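Local coordinates for protein dehydratase, IlvD/Edd family (Caulobacter crescentus, PDB 5OYN) that catalyses the dehydration of D-xylonate to 2-dehydro-3-deoxy-D-arabinonate, and of D-gluconate with similar efficiency, using a [2Fe-2S] cluster and Mg(2+), at residues Gly58-Gly63 / Phe94-Ile99; Val77-Asp82 / Met246-Gly251; Leu110-Ser115 / Thr141-Met146; Gly118-Leu123 / Ala148-Ile153; Val131-Gly136 / Ala155-Gly160. One frame throughout, in Å; residues are numbered along the deposited sequence.

From the N terminus, strand 56-61 opens interaction 1, which closes a short beta-alpha-beta unit when strand 90-95 pairs beside it. Helix 73-87, the connection within that unit, starts interaction 2, so the two contacts cross; interaction 2 closes only at helix 241-259, and interactions 3, 4 and 5 all nest within its span. Helix 109-125 supplies the first segments of interactions 3 and 4, helix 141-151 their second ones. Interactions 3, 4 and 5 cross one another. Interactions 1 and 5 are the outer strand pairs of a parallel four-stranded sheet, in which strands 56-61 and 130-135 are neighbours; helices 109-125 and 141-151 lie on one face, helices 73-87 and 241-259 on the other.

Interaction 1 (Gly58-Gly63 / Phe94-Ile99); sequences GIAQTG and FPVHPI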
# COMPACT_ATOMS: atom_id res chain seq x y z
N GLY A 58 -11.04 11.50 12.16
CA GLY A 58 -10.59 11.82 10.82
C GLY A 58 -9.08 12.00 10.79
O GLY A 58 -8.45 12.41 11.76
N ILE A 59 -8.49 11.65 9.64
CA ILE A 59 -7.09 11.94 9.34
C ILE A 59 -7.10 12.69 8.02
O ILE A 59 -7.46 12.12 6.98
CB ILE A 59 -6.22 10.67 9.28
CG1 ILE A 59 -6.36 9.85 10.56
CG2 ILE A 59 -4.74 11.00 9.12
CD1 ILE A 59 -5.62 8.53 10.50
N ALA A 60 -6.75 13.97 8.04
CA ALA A 60 -6.78 14.77 6.81
C ALA A 60 -5.45 14.58 6.09
O ALA A 60 -4.44 15.20 6.44
CB ALA A 60 -7.07 16.23 7.11
N GLN A 61 -5.47 13.70 5.08
CA GLN A 61 -4.27 13.32 4.34
C GLN A 61 -3.89 14.40 3.35
O GLN A 61 -4.71 14.82 2.52
CB GLN A 61 -4.52 12.01 3.59
CG GLN A 61 -3.35 11.57 2.75
CD GLN A 61 -2.12 11.30 3.59
OE1 GLN A 61 -1.34 12.21 3.87
NE2 GLN A 61 -1.94 10.05 4.01
N THR A 62 -2.64 14.83 3.40
CA THR A 62 -2.16 15.84 2.46
C THR A 62 -1.12 15.31 1.50
O THR A 62 -0.82 15.98 0.50
CB THR A 62 -1.60 17.04 3.22
OG1 THR A 62 -0.56 16.62 4.12
CG2 THR A 62 -2.73 17.76 3.98
N GLY A 63 -0.57 14.12 1.75
CA GLY A 63 0.46 13.58 0.88
C GLY A 63 -0.14 12.98 -0.37
O GLY A 63 -1.23 12.40 -0.34
N PHE A 94 -8.90 10.64 4.88
CA PHE A 94 -9.59 11.29 3.77
C PHE A 94 -8.70 12.41 3.28
O PHE A 94 -7.81 12.86 4.00
CB PHE A 94 -10.96 11.83 4.20
CG PHE A 94 -10.90 12.89 5.26
CD1 PHE A 94 -10.76 14.23 4.92
CD2 PHE A 94 -10.97 12.55 6.60
CE1 PHE A 94 -10.69 15.20 5.90
CE2 PHE A 94 -10.91 13.53 7.59
CZ PHE A 94 -10.76 14.85 7.23
N PRO A 95 -8.90 12.86 2.05
CA PRO A 95 -7.97 13.84 1.48
C PRO A 95 -8.50 15.26 1.52
O PRO A 95 -9.67 15.50 1.84
CB PRO A 95 -7.82 13.36 0.03
CG PRO A 95 -9.17 12.78 -0.29
CD PRO A 95 -9.79 12.30 1.02
N VAL A 96 -7.62 16.21 1.18
CA VAL A 96 -7.97 17.60 1.01
C VAL A 96 -7.43 18.06 -0.34
O VAL A 96 -6.74 17.33 -1.04
CB VAL A 96 -7.42 18.49 2.15
CG1 VAL A 96 -8.16 18.21 3.43
CG2 VAL A 96 -5.93 18.26 2.34
N HIS A 97 -7.78 19.29 -0.70
CA HIS A 97 -7.23 19.89 -1.90
C HIS A 97 -5.70 19.85 -1.82
O HIS A 97 -5.13 20.20 -0.78
CB HIS A 97 -7.75 21.32 -2.03
CG HIS A 97 -7.27 22.03 -3.25
ND1 HIS A 97 -7.61 21.63 -4.53
CD2 HIS A 97 -6.47 23.11 -3.39
CE1 HIS A 97 -7.04 22.44 -5.40
NE2 HIS A 97 -6.34 23.35 -4.74
N PRO A 98 -5.01 19.38 -2.86
CA PRO A 98 -3.55 19.27 -2.79
C PRO A 98 -2.88 20.61 -2.97
O PRO A 98 -3.39 21.51 -3.65
CB PRO A 98 -3.21 18.34 -3.96
CG PRO A 98 -4.29 18.58 -4.94
CD PRO A 98 -5.54 18.77 -4.09
N ILE A 99 -1.71 20.75 -2.34
CA ILE A 99 -0.94 21.99 -2.40
C ILE A 99 0.54 21.64 -2.46
O ILE A 99 1.08 21.02 -1.54
CB ILE A 99 -1.20 22.91 -1.20
CG1 ILE A 99 -2.72 23.12 -0.97
CG2 ILE A 99 -0.44 24.22 -1.39
CD1 ILE A 99 -3.06 24.20 0.07
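Phe94 lays one face of its ring over the backbone of strand 56-61, above Ile59 O and Ala60 CA, while Gly58 CA sits in plane at the ring edge. CG takes the crowded position between the backbone N and the carbonyl carbon (chi1 63°), which folds the ring back over the neighbouring strand. Ala60 CA makes a CH-pi contact 4.2 Å from the centroid of the Phe94 ring, and Ala60 CB reaches Phe94 CZ at 3.9 Å. A side chain at Gly58 would run into Phe94 CE2, so glycine suits this edge. Beneath the ring the strands pair in parallel: Phe94 N donates to Ile59 O (2.9 Å) and Gln61 N to Phe94 O (2.7 Å), both nearly along the C=O axis. The ladder then frays, since the bond from Val96 N to Gln61 O is weak at 3.5 Å. Beyond it Val96 CG2 and Thr62 CG2 lie side by side, 3.6 Å apart. Gln61, CG anti to its backbone N and bent at chi2, turns its amide away: OE1 accepts from Gly63 N, and NE2 bonds Glu93 OE1 and His73 O. Thr62 OG1 is hydrogen-bonded to Thr134 OG1, and Leu119 and Thr122 of helix 109-125 pack on Phe94. An alanine here takes away the ring over Ile59 O and Ala60 and would probably loosen the seat of helix 109-125 on the sheet. The contact thus joins neighbouring strands of a beta-alpha-beta crossover by parallel backbone hydrogen bonds under an aromatic lid, with the side chain of Thr62 about 7 Å from that of the cluster ligand Cys137.

Interaction 2 (Val77-Asp82 / Met246-Gly251); sequences VQRVRD and MAYKTG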
# COMPACT_ATOMS: atom_id res chain seq x y z
N VAL A 77 0.69 7.58 7.74
CA VAL A 77 -0.72 7.47 8.08
C VAL A 77 -0.99 6.16 8.80
O VAL A 77 -1.85 6.11 9.69
CB VAL A 77 -1.59 7.62 6.82
CG1 VAL A 77 -1.40 6.43 5.87
CG2 VAL A 77 -3.05 7.80 7.22
N GLN A 78 -0.26 5.09 8.45
CA GLN A 78 -0.44 3.80 9.11
C GLN A 78 -0.09 3.86 10.59
O GLN A 78 -0.75 3.21 11.41
CB GLN A 78 0.41 2.73 8.42
CG GLN A 78 -0.15 1.30 8.53
CD GLN A 78 -1.69 1.24 8.57
OE1 GLN A 78 -2.29 0.75 9.56
NE2 GLN A 78 -2.34 1.75 7.51
N ARG A 79 0.96 4.61 10.94
CA ARG A 79 1.30 4.79 12.35
C ARG A 79 0.20 5.55 13.08
O ARG A 79 -0.13 5.23 14.23
CB ARG A 79 2.63 5.54 12.46
CG ARG A 79 3.88 4.71 12.19
CD ARG A 79 3.71 3.33 12.75
NE ARG A 79 4.17 3.26 14.12
CZ ARG A 79 3.73 2.38 15.01
NH1 ARG A 79 2.81 1.47 14.67
NH2 ARG A 79 4.22 2.40 16.25
N VAL A 80 -0.37 6.56 12.43
CA VAL A 80 -1.47 7.30 13.05
C VAL A 80 -2.65 6.38 13.30
O VAL A 80 -3.27 6.44 14.37
CB VAL A 80 -1.88 8.48 12.16
CG1 VAL A 80 -3.00 9.25 12.83
CG2 VAL A 80 -0.70 9.34 11.90
N ARG A 81 -3.00 5.55 12.31
CA ARG A 81 -4.09 4.58 12.48
C ARG A 81 -3.82 3.67 13.66
O ARG A 81 -4.72 3.38 14.46
CB ARG A 81 -4.27 3.75 11.20
CG ARG A 81 -5.01 4.49 10.10
CD ARG A 81 -5.38 3.60 8.91
NE ARG A 81 -6.64 2.89 9.14
CZ ARG A 81 -6.72 1.63 9.60
NH1 ARG A 81 -5.62 0.93 9.87
NH2 ARG A 81 -7.91 1.07 9.78
N ASP A 82 -2.57 3.23 13.82
CA ASP A 82 -2.25 2.33 14.91
C ASP A 82 -2.40 3.04 16.24
O ASP A 82 -2.90 2.45 17.21
CB ASP A 82 -0.84 1.76 14.72
CG ASP A 82 -0.80 0.62 13.67
OD1 ASP A 82 -1.85 0.28 13.06
OD2 ASP A 82 0.30 0.07 13.46
N MET A 246 6.48 9.42 16.46
CA MET A 246 5.67 10.58 16.78
C MET A 246 4.29 10.45 16.15
O MET A 246 3.29 10.85 16.75
CB MET A 246 6.37 11.85 16.30
CG MET A 246 5.50 13.08 16.35
SD MET A 246 5.30 13.64 18.06
CE MET A 246 6.99 13.87 18.59
N ALA A 247 4.23 9.88 14.95
CA ALA A 247 2.93 9.73 14.30
C ALA A 247 2.03 8.80 15.10
O ALA A 247 0.83 9.05 15.22
CB ALA A 247 3.11 9.23 12.87
N TYR A 248 2.61 7.74 15.67
CA TYR A 248 1.85 6.85 16.55
C TYR A 248 1.32 7.60 17.78
O TYR A 248 0.12 7.56 18.07
CB TYR A 248 2.73 5.68 16.97
CG TYR A 248 2.08 4.73 17.94
CD1 TYR A 248 1.15 3.77 17.51
CD2 TYR A 248 2.40 4.76 19.29
CE1 TYR A 248 0.56 2.87 18.41
CE2 TYR A 248 1.83 3.88 20.18
CZ TYR A 248 0.91 2.94 19.74
OH TYR A 248 0.35 2.09 20.65
N LYS A 249 2.22 8.27 18.51
CA LYS A 249 1.79 8.95 19.73
C LYS A 249 0.76 10.03 19.44
O LYS A 249 -0.15 10.25 20.24
CB LYS A 249 3.00 9.51 20.47
CG LYS A 249 3.67 8.41 21.31
CD LYS A 249 5.17 8.59 21.39
CE LYS A 249 5.85 7.37 22.03
NZ LYS A 249 7.31 7.20 21.67
N THR A 250 0.85 10.68 18.28
CA THR A 250 -0.18 11.63 17.91
C THR A 250 -1.52 10.94 17.72
O THR A 250 -2.57 11.48 18.07
CB THR A 250 0.22 12.39 16.65
OG1 THR A 250 1.45 13.10 16.90
CG2 THR A 250 -0.86 13.37 16.27
N GLY A 251 -1.51 9.71 17.20
CA GLY A 251 -2.76 8.98 17.04
C GLY A 251 -3.37 8.59 18.37
O GLY A 251 -4.59 8.67 18.55
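Ala247 begins the contact, its CB wedged between Arg79 CB at 3.7 Å and Val80 CG2 at 3.9 Å, while its carbonyl oxygen lies by Val80 CA. Tyr248 follows with CG anti to the backbone N (chi1 177°), which sends the ring alongside Arg79. The guanidinium and ring planes are only 6° apart but offset: Tyr248 CD1 stands over one guanidinium face, 3.6 Å from Arg79 NH2. Asp82 CB meets the ring edge in plane. Tyr248 CA also approaches Arg79 O at 3.5 Å in a CA-H...O contact, and Tyr248 OH bonds Asp86. Thr250 OG1 bonds back to Met246 O. Gly251 CA lies 3.7 Å from Val80 O; a CB at Gly251 would clash with that oxygen. With alanine and glycine at the crossing, the helix axes approach to 6.8 Å. Arg79, bent at chi2 and chi3, is fixed by a salt bridge from NH1 to Asp82 OD2 (3.1 Å) and by another from NH2 to Glu49 of the third subunit. A leucine here, without the guanidinium, would probably weaken the hold on Tyr248 and on the neighbouring subunit. No hydrogen bond crosses between the helices, so van der Waals contact of small residues and the Arg79-Tyr248 overlap join them; the buried positive charge is probably stabilised by both carboxylates, though Asp82 is shared across the tetramer interface with Arg85 of the third subunit.

Interaction 3 (Leu110-Ser115 / Thr141-Met146); sequences LDRNLS and TPAGIM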
# COMPACT_ATOMS: atom_id res chain seq x y z
N LEU A 110 -2.91 30.80 -3.68
CA LEU A 110 -4.30 30.70 -4.09
C LEU A 110 -5.02 29.55 -3.40
O LEU A 110 -6.25 29.58 -3.26
CB LEU A 110 -4.37 30.52 -5.60
CG LEU A 110 -4.28 31.81 -6.40
CD1 LEU A 110 -4.28 31.50 -7.88
CD2 LEU A 110 -5.45 32.68 -6.02
N ASP A 111 -4.28 28.54 -2.97
CA ASP A 111 -4.89 27.27 -2.61
C ASP A 111 -5.20 27.15 -1.13
O ASP A 111 -6.07 26.34 -0.76
CB ASP A 111 -3.97 26.12 -3.04
CG ASP A 111 -4.06 25.86 -4.53
OD1 ASP A 111 -5.15 26.10 -5.09
OD2 ASP A 111 -3.05 25.43 -5.14
N ARG A 112 -4.54 27.94 -0.27
CA ARG A 112 -4.75 27.79 1.16
C ARG A 112 -6.22 27.99 1.52
O ARG A 112 -6.79 27.22 2.28
CB ARG A 112 -3.87 28.76 1.92
CG ARG A 112 -3.90 28.53 3.40
CD ARG A 112 -3.43 29.76 4.14
NE ARG A 112 -4.53 30.70 4.30
CZ ARG A 112 -4.38 32.00 4.52
NH1 ARG A 112 -3.16 32.53 4.62
NH2 ARG A 112 -5.44 32.77 4.64
N ASN A 113 -6.84 29.02 0.94
CA ASN A 113 -8.23 29.29 1.27
C ASN A 113 -9.16 28.26 0.63
O ASN A 113 -10.14 27.83 1.25
CB ASN A 113 -8.59 30.72 0.85
CG ASN A 113 -7.98 31.78 1.79
OD1 ASN A 113 -7.71 31.52 2.96
ND2 ASN A 113 -7.78 32.99 1.26
N LEU A 114 -8.84 27.84 -0.60
CA LEU A 114 -9.64 26.81 -1.27
C LEU A 114 -9.58 25.48 -0.52
O LEU A 114 -10.59 24.80 -0.36
CB LEU A 114 -9.16 26.63 -2.71
CG LEU A 114 -9.82 25.53 -3.54
CD1 LEU A 114 -11.32 25.64 -3.56
CD2 LEU A 114 -9.27 25.53 -4.96
N SER A 115 -8.39 25.10 -0.05
CA SER A 115 -8.29 23.90 0.77
C SER A 115 -9.05 24.08 2.08
O SER A 115 -9.74 23.17 2.55
CB SER A 115 -6.82 23.58 1.01
OG SER A 115 -6.63 22.43 1.82
N THR A 141 -0.23 23.68 6.69
CA THR A 141 -0.38 23.87 8.13
C THR A 141 -1.44 24.93 8.44
O THR A 141 -2.40 24.61 9.17
CB THR A 141 0.98 24.20 8.76
OG1 THR A 141 1.99 23.37 8.16
CG2 THR A 141 0.95 23.96 10.25
N PRO A 142 -1.35 26.18 7.93
CA PRO A 142 -2.44 27.14 8.20
C PRO A 142 -3.78 26.70 7.64
O PRO A 142 -4.79 26.75 8.34
CB PRO A 142 -1.93 28.43 7.54
CG PRO A 142 -0.94 28.01 6.54
CD PRO A 142 -0.27 26.81 7.14
N ALA A 143 -3.81 26.25 6.38
CA ALA A 143 -5.05 25.75 5.80
C ALA A 143 -5.71 24.71 6.70
O ALA A 143 -6.93 24.73 6.89
CB ALA A 143 -4.79 25.18 4.41
N GLY A 144 -4.92 23.81 7.28
CA GLY A 144 -5.49 22.80 8.15
C GLY A 144 -6.01 23.39 9.45
O GLY A 144 -7.17 23.19 9.83
N ILE A 145 -5.17 24.16 10.14
CA ILE A 145 -5.57 24.73 11.42
C ILE A 145 -6.75 25.68 11.26
O ILE A 145 -7.72 25.63 12.02
CB ILE A 145 -4.36 25.42 12.09
CG1 ILE A 145 -3.28 24.37 12.33
CG2 ILE A 145 -4.81 26.10 13.37
CD1 ILE A 145 -2.04 24.90 12.95
N MET A 146 -6.70 26.55 10.24
CA MET A 146 -7.84 27.42 9.96
C MET A 146 -9.14 26.63 9.88
O MET A 146 -10.14 26.97 10.53
CB MET A 146 -7.60 28.19 8.66
CG MET A 146 -6.63 29.33 8.83
SD MET A 146 -5.96 29.93 7.26
CE MET A 146 -7.42 30.02 6.24
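Van der Waals contact comes first: Ala143 CB presses on the aliphatic part of Arg112, 3.6 Å from Arg112 CG and equally near Arg112 O. One step further out, Arg112 CD crosses Pro142 at about a right angle, 3.9 Å from Pro142 CG. Ser115 OG adds a looser touch on Ala143 CB. Sulfur contact follows. Met146, with CG anti to its carbonyl carbon (chi1 -76°) and a near-extended chi2, carries SD over one face of the Arg112 guanidinium, 3.4 Å from Arg112 NE; the bend at chi3 then brings Met146 CE within 3.6 Å of Asn113 OD1. Polar bonds do not join the two helices, which run at 24° to each other; they fix Arg112 instead. Arg112 NH2 donates to Asn113 OD1 (3.1 Å), in the carbonyl plane on a lone pair, and also to Gly579 O, while NH1 pairs with His292 ND1. Asn113 ND2 in turn holds Gly580 O. Helix 141-151 starts just after Cys137 and Asp138, ligands of the [2Fe-2S] cluster and the magnesium. The buried guanidinium is therefore held at NH1 and NH2 by a histidine nitrogen and two oxygens, while the sulfur over its face by NE probably adds only a weak polarisable contact.

Interaction 4 (Gly118-Leu123 / Ala148-Ile153); sequences GLVETL and ATTVNI
Val120 and Val151 each carry one methyl anti to the carbonyl carbon, Val120 CG1 (chi1 -44°) and Val151 CG2, and these torsions set the fit between the helices. Val151 CG2 reaches across to Val120 CB at 3.8 Å and comes equally near Val120 O, so it rests on the backbone as well as the side chain. Val120 crosses Thr150 obliquely, its CG1 meeting Thr150 CB at 4.2 Å. One turn on, Leu123 has CG anti to its carbonyl carbon (chi1 -71°) and an extended chi2, which send CD1 to Ala148 and CD2 to Ile153: CD1 of Leu123 lies 3.9 Å from Ala148 CA, while its CD2 approaches Ile153 CD1 at 4.3 Å. Leu123 CB completes the cluster against Val151 CG2 at 4.2 Å. Ile153 can join in because the helix stops before it: Asn152 leaves helical geometry with a positive phi of 63°, turning the chain back toward Leu123. No hydrogen bond links the segments, and the polar end of Thr150 is bonded to Tyr116 OH instead. The contact is an apolar seam between helices 109-125 and 141-151, which lie on one face of the parallel sheet. Beneath them, Leu123 sits on Phe94 and Val131, and Ala148 on Leu133, so strands 90-95 and 130-135 floor the seam. Helix 109-125 also faces the second subunit, where Glu121 forms a salt bridge with Arg104 of that subunit and Val120 packs on its Pro564.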
# COMPACT_ATOMS: atom_id res chain seq x y z
N GLY A 118 -12.87 23.39 1.67
CA GLY A 118 -13.19 21.98 1.53
C GLY A 118 -12.98 21.20 2.80
O GLY A 118 -13.70 20.23 3.07
N LEU A 119 -12.00 21.59 3.62
CA LEU A 119 -11.81 20.84 4.85
C LEU A 119 -12.97 21.06 5.82
O LEU A 119 -13.44 20.10 6.44
CB LEU A 119 -10.47 21.19 5.49
CG LEU A 119 -10.04 20.27 6.64
CD1 LEU A 119 -10.30 18.80 6.36
CD2 LEU A 119 -8.58 20.48 6.96
N VAL A 120 -13.47 22.31 5.95
CA VAL A 120 -14.58 22.55 6.87
C VAL A 120 -15.83 21.81 6.40
O VAL A 120 -16.54 21.20 7.22
CB VAL A 120 -14.87 24.07 7.08
CG1 VAL A 120 -13.59 24.88 7.28
CG2 VAL A 120 -15.75 24.68 5.98
N GLU A 121 -16.12 21.82 5.10
CA GLU A 121 -17.25 21.04 4.59
C GLU A 121 -17.16 19.58 5.04
O GLU A 121 -18.12 19.03 5.57
CB GLU A 121 -17.31 21.12 3.06
CG GLU A 121 -17.95 22.39 2.47
CD GLU A 121 -19.05 23.01 3.35
OE1 GLU A 121 -18.71 23.87 4.19
OE2 GLU A 121 -20.25 22.68 3.17
N THR A 122 -15.99 18.96 4.86
CA THR A 122 -15.78 17.57 5.25
C THR A 122 -15.88 17.40 6.77
O THR A 122 -16.63 16.54 7.25
CB THR A 122 -14.41 17.10 4.75
OG1 THR A 122 -14.33 17.27 3.33
CG2 THR A 122 -14.16 15.63 5.10
N LEU A 123 -15.13 18.19 7.54
CA LEU A 123 -15.12 18.03 8.99
C LEU A 123 -16.51 18.21 9.58
O LEU A 123 -16.90 17.50 10.52
CB LEU A 123 -14.16 19.02 9.64
CG LEU A 123 -12.67 18.82 9.45
CD1 LEU A 123 -11.94 19.83 10.33
CD2 LEU A 123 -12.27 17.41 9.80
N ALA A 148 -9.86 23.51 10.94
CA ALA A 148 -10.25 22.82 12.16
C ALA A 148 -10.86 23.78 13.18
O ALA A 148 -11.75 23.38 13.94
CB ALA A 148 -9.05 22.09 12.77
N THR A 149 -10.41 25.05 13.23
CA THR A 149 -10.95 25.92 14.26
C THR A 149 -12.34 26.43 13.89
O THR A 149 -13.22 26.49 14.75
CB THR A 149 -10.01 27.09 14.58
OG1 THR A 149 -10.17 28.11 13.60
CG2 THR A 149 -8.58 26.66 14.61
N THR A 150 -12.55 26.79 12.62
CA THR A 150 -13.89 27.18 12.17
C THR A 150 -14.91 26.14 12.59
O THR A 150 -15.99 26.48 13.10
CB THR A 150 -13.92 27.35 10.65
OG1 THR A 150 -13.11 28.47 10.27
CG2 THR A 150 -15.33 27.59 10.18
N VAL A 151 -14.60 24.87 12.40
CA VAL A 151 -15.52 23.82 12.81
C VAL A 151 -15.40 23.57 14.31
O VAL A 151 -16.40 23.36 15.00
CB VAL A 151 -15.28 22.55 11.98
CG1 VAL A 151 -16.06 21.37 12.56
CG2 VAL A 151 -15.67 22.82 10.54
N ASN A 152 -14.17 23.62 14.83
CA ASN A 152 -13.91 23.51 16.26
C ASN A 152 -14.35 22.16 16.81
O ASN A 152 -15.23 22.05 17.66
CB ASN A 152 -14.57 24.66 17.04
CG ASN A 152 -13.95 24.87 18.41
OD1 ASN A 152 -12.74 24.76 18.58
ND2 ASN A 152 -14.79 25.18 19.40
N ILE A 153 -13.72 21.11 16.28
CA ILE A 153 -13.74 19.79 16.93
C ILE A 153 -12.31 19.53 17.38
O ILE A 153 -11.38 20.12 16.81
CB ILE A 153 -14.26 18.70 15.99
CG1 ILE A 153 -13.57 18.76 14.63
CG2 ILE A 153 -15.76 18.81 15.80
CD1 ILE A 153 -13.63 17.43 13.87

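Interaction 5 (Val131-Gly136 / Ala155-Gly160); sequences VVLTTG and AIVLSG
Backbone hydrogen bonds make the first shell. Leu133 sits at the centre of the ladder: its N donates to Ile156 O (2.8 Å), and its O accepts from Leu158 N (2.7 Å) in an almost straight bond of 177°. Thr135 repeats the pattern, N to Leu158 O (2.9 Å) and O from Gly160 N (2.6 Å). At the opposite end the bond from Ile156 N to Val131 O is weak. Side chains fill in above and below. On one face Val131 CG1 meets Ala155 CB at 3.5 Å, Leu133 CD1 crosses obliquely to Val157 CG2 at 4.1 Å, and Thr135 OG1 lies 3.5 Å from Val157 CG1. On the other, Val132 runs side by side with Ile156, their CG2 methyls 3.9 Å apart, and with Leu158. A second shell sets the polar ends: Thr135 OG1 and Ser159 OG both bond Asn220 OD1, Thr134 OG1 bonds Ala60 O, and Thr135 O also accepts from His73 NE2. These bonds tie down the strand end shortly before Cys137, a ligand of the [2Fe-2S] cluster. Strand 155-159 is the outermost strand of the parallel sheet within the chain, and strand 130-135 separates it from strand 56-61. Helix 141-151, which connects the pair, packs on the face of Leu133, Ala155 and Val157; helices 73-87 and 241-259 cover that of Val132 and Leu158.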
# COMPACT_ATOMS: atom_id res chain seq x y z
N VAL A 131 -9.90 15.19 14.74
CA VAL A 131 -9.13 15.18 13.50
C VAL A 131 -7.64 15.18 13.80
O VAL A 131 -7.18 15.71 14.82
CB VAL A 131 -9.52 16.36 12.60
CG1 VAL A 131 -9.01 17.65 13.17
CG2 VAL A 131 -8.99 16.13 11.19
N VAL A 132 -6.88 14.55 12.91
CA VAL A 132 -5.43 14.62 12.89
C VAL A 132 -5.06 15.31 11.59
O VAL A 132 -5.29 14.76 10.50
CB VAL A 132 -4.79 13.24 13.00
CG1 VAL A 132 -3.28 13.36 12.86
CG2 VAL A 132 -5.17 12.60 14.32
N LEU A 133 -4.51 16.51 11.70
CA LEU A 133 -4.14 17.32 10.55
C LEU A 133 -2.70 16.98 10.17
O LEU A 133 -1.77 17.22 10.95
CB LEU A 133 -4.28 18.82 10.86
CG LEU A 133 -5.62 19.33 11.38
CD1 LEU A 133 -5.49 20.73 11.89
CD2 LEU A 133 -6.69 19.27 10.30
N THR A 134 -2.51 16.41 8.98
CA THR A 134 -1.18 16.12 8.46
C THR A 134 -0.69 17.34 7.70
O THR A 134 -1.44 17.94 6.93
CB THR A 134 -1.17 14.88 7.56
OG1 THR A 134 -1.92 15.13 6.37
CG2 THR A 134 -1.76 13.65 8.27
N THR A 135 0.55 17.75 7.95
CA THR A 135 1.05 19.02 7.45
C THR A 135 2.50 18.89 7.04
O THR A 135 3.25 18.06 7.58
CB THR A 135 0.96 20.16 8.49
OG1 THR A 135 1.88 19.88 9.55
CG2 THR A 135 -0.45 20.30 9.07
N GLY A 136 2.91 19.75 6.10
CA GLY A 136 4.28 19.84 5.65
C GLY A 136 4.51 21.04 4.76
O GLY A 136 4.95 22.08 5.24
N ALA A 155 -8.63 18.76 17.62
CA ALA A 155 -7.70 18.65 16.51
C ALA A 155 -6.28 18.51 17.04
O ALA A 155 -6.00 18.81 18.20
CB ALA A 155 -7.78 19.87 15.59
N ILE A 156 -5.38 18.05 16.17
CA ILE A 156 -3.96 17.96 16.52
C ILE A 156 -3.18 17.90 15.22
O ILE A 156 -3.62 17.27 14.25
CB ILE A 156 -3.71 16.74 17.45
CG1 ILE A 156 -2.33 16.79 18.09
CG2 ILE A 156 -3.95 15.40 16.73
CD1 ILE A 156 -2.08 15.57 18.99
N VAL A 157 -2.05 18.61 15.18
CA VAL A 157 -1.23 18.66 13.97
C VAL A 157 -0.18 17.58 14.04
O VAL A 157 0.44 17.35 15.09
CB VAL A 157 -0.58 20.04 13.79
CG1 VAL A 157 0.60 19.94 12.83
CG2 VAL A 157 -1.60 21.06 13.29
N LEU A 158 0.02 16.89 12.92
CA LEU A 158 1.15 15.99 12.73
C LEU A 158 1.98 16.52 11.58
O LEU A 158 1.48 16.64 10.46
CB LEU A 158 0.69 14.55 12.45
CG LEU A 158 1.86 13.57 12.23
CD1 LEU A 158 2.81 13.52 13.43
CD2 LEU A 158 1.32 12.22 11.92
N SER A 159 3.23 16.85 11.86
CA SER A 159 4.13 17.40 10.85
C SER A 159 4.79 16.27 10.08
O SER A 159 5.10 15.22 10.65
CB SER A 159 5.21 18.27 11.49
OG SER A 159 4.64 19.26 12.34
N GLY A 160 5.01 16.49 8.78
CA GLY A 160 5.83 15.57 8.01
C GLY A 160 7.29 15.63 8.40
O GLY A 160 7.94 14.59 8.61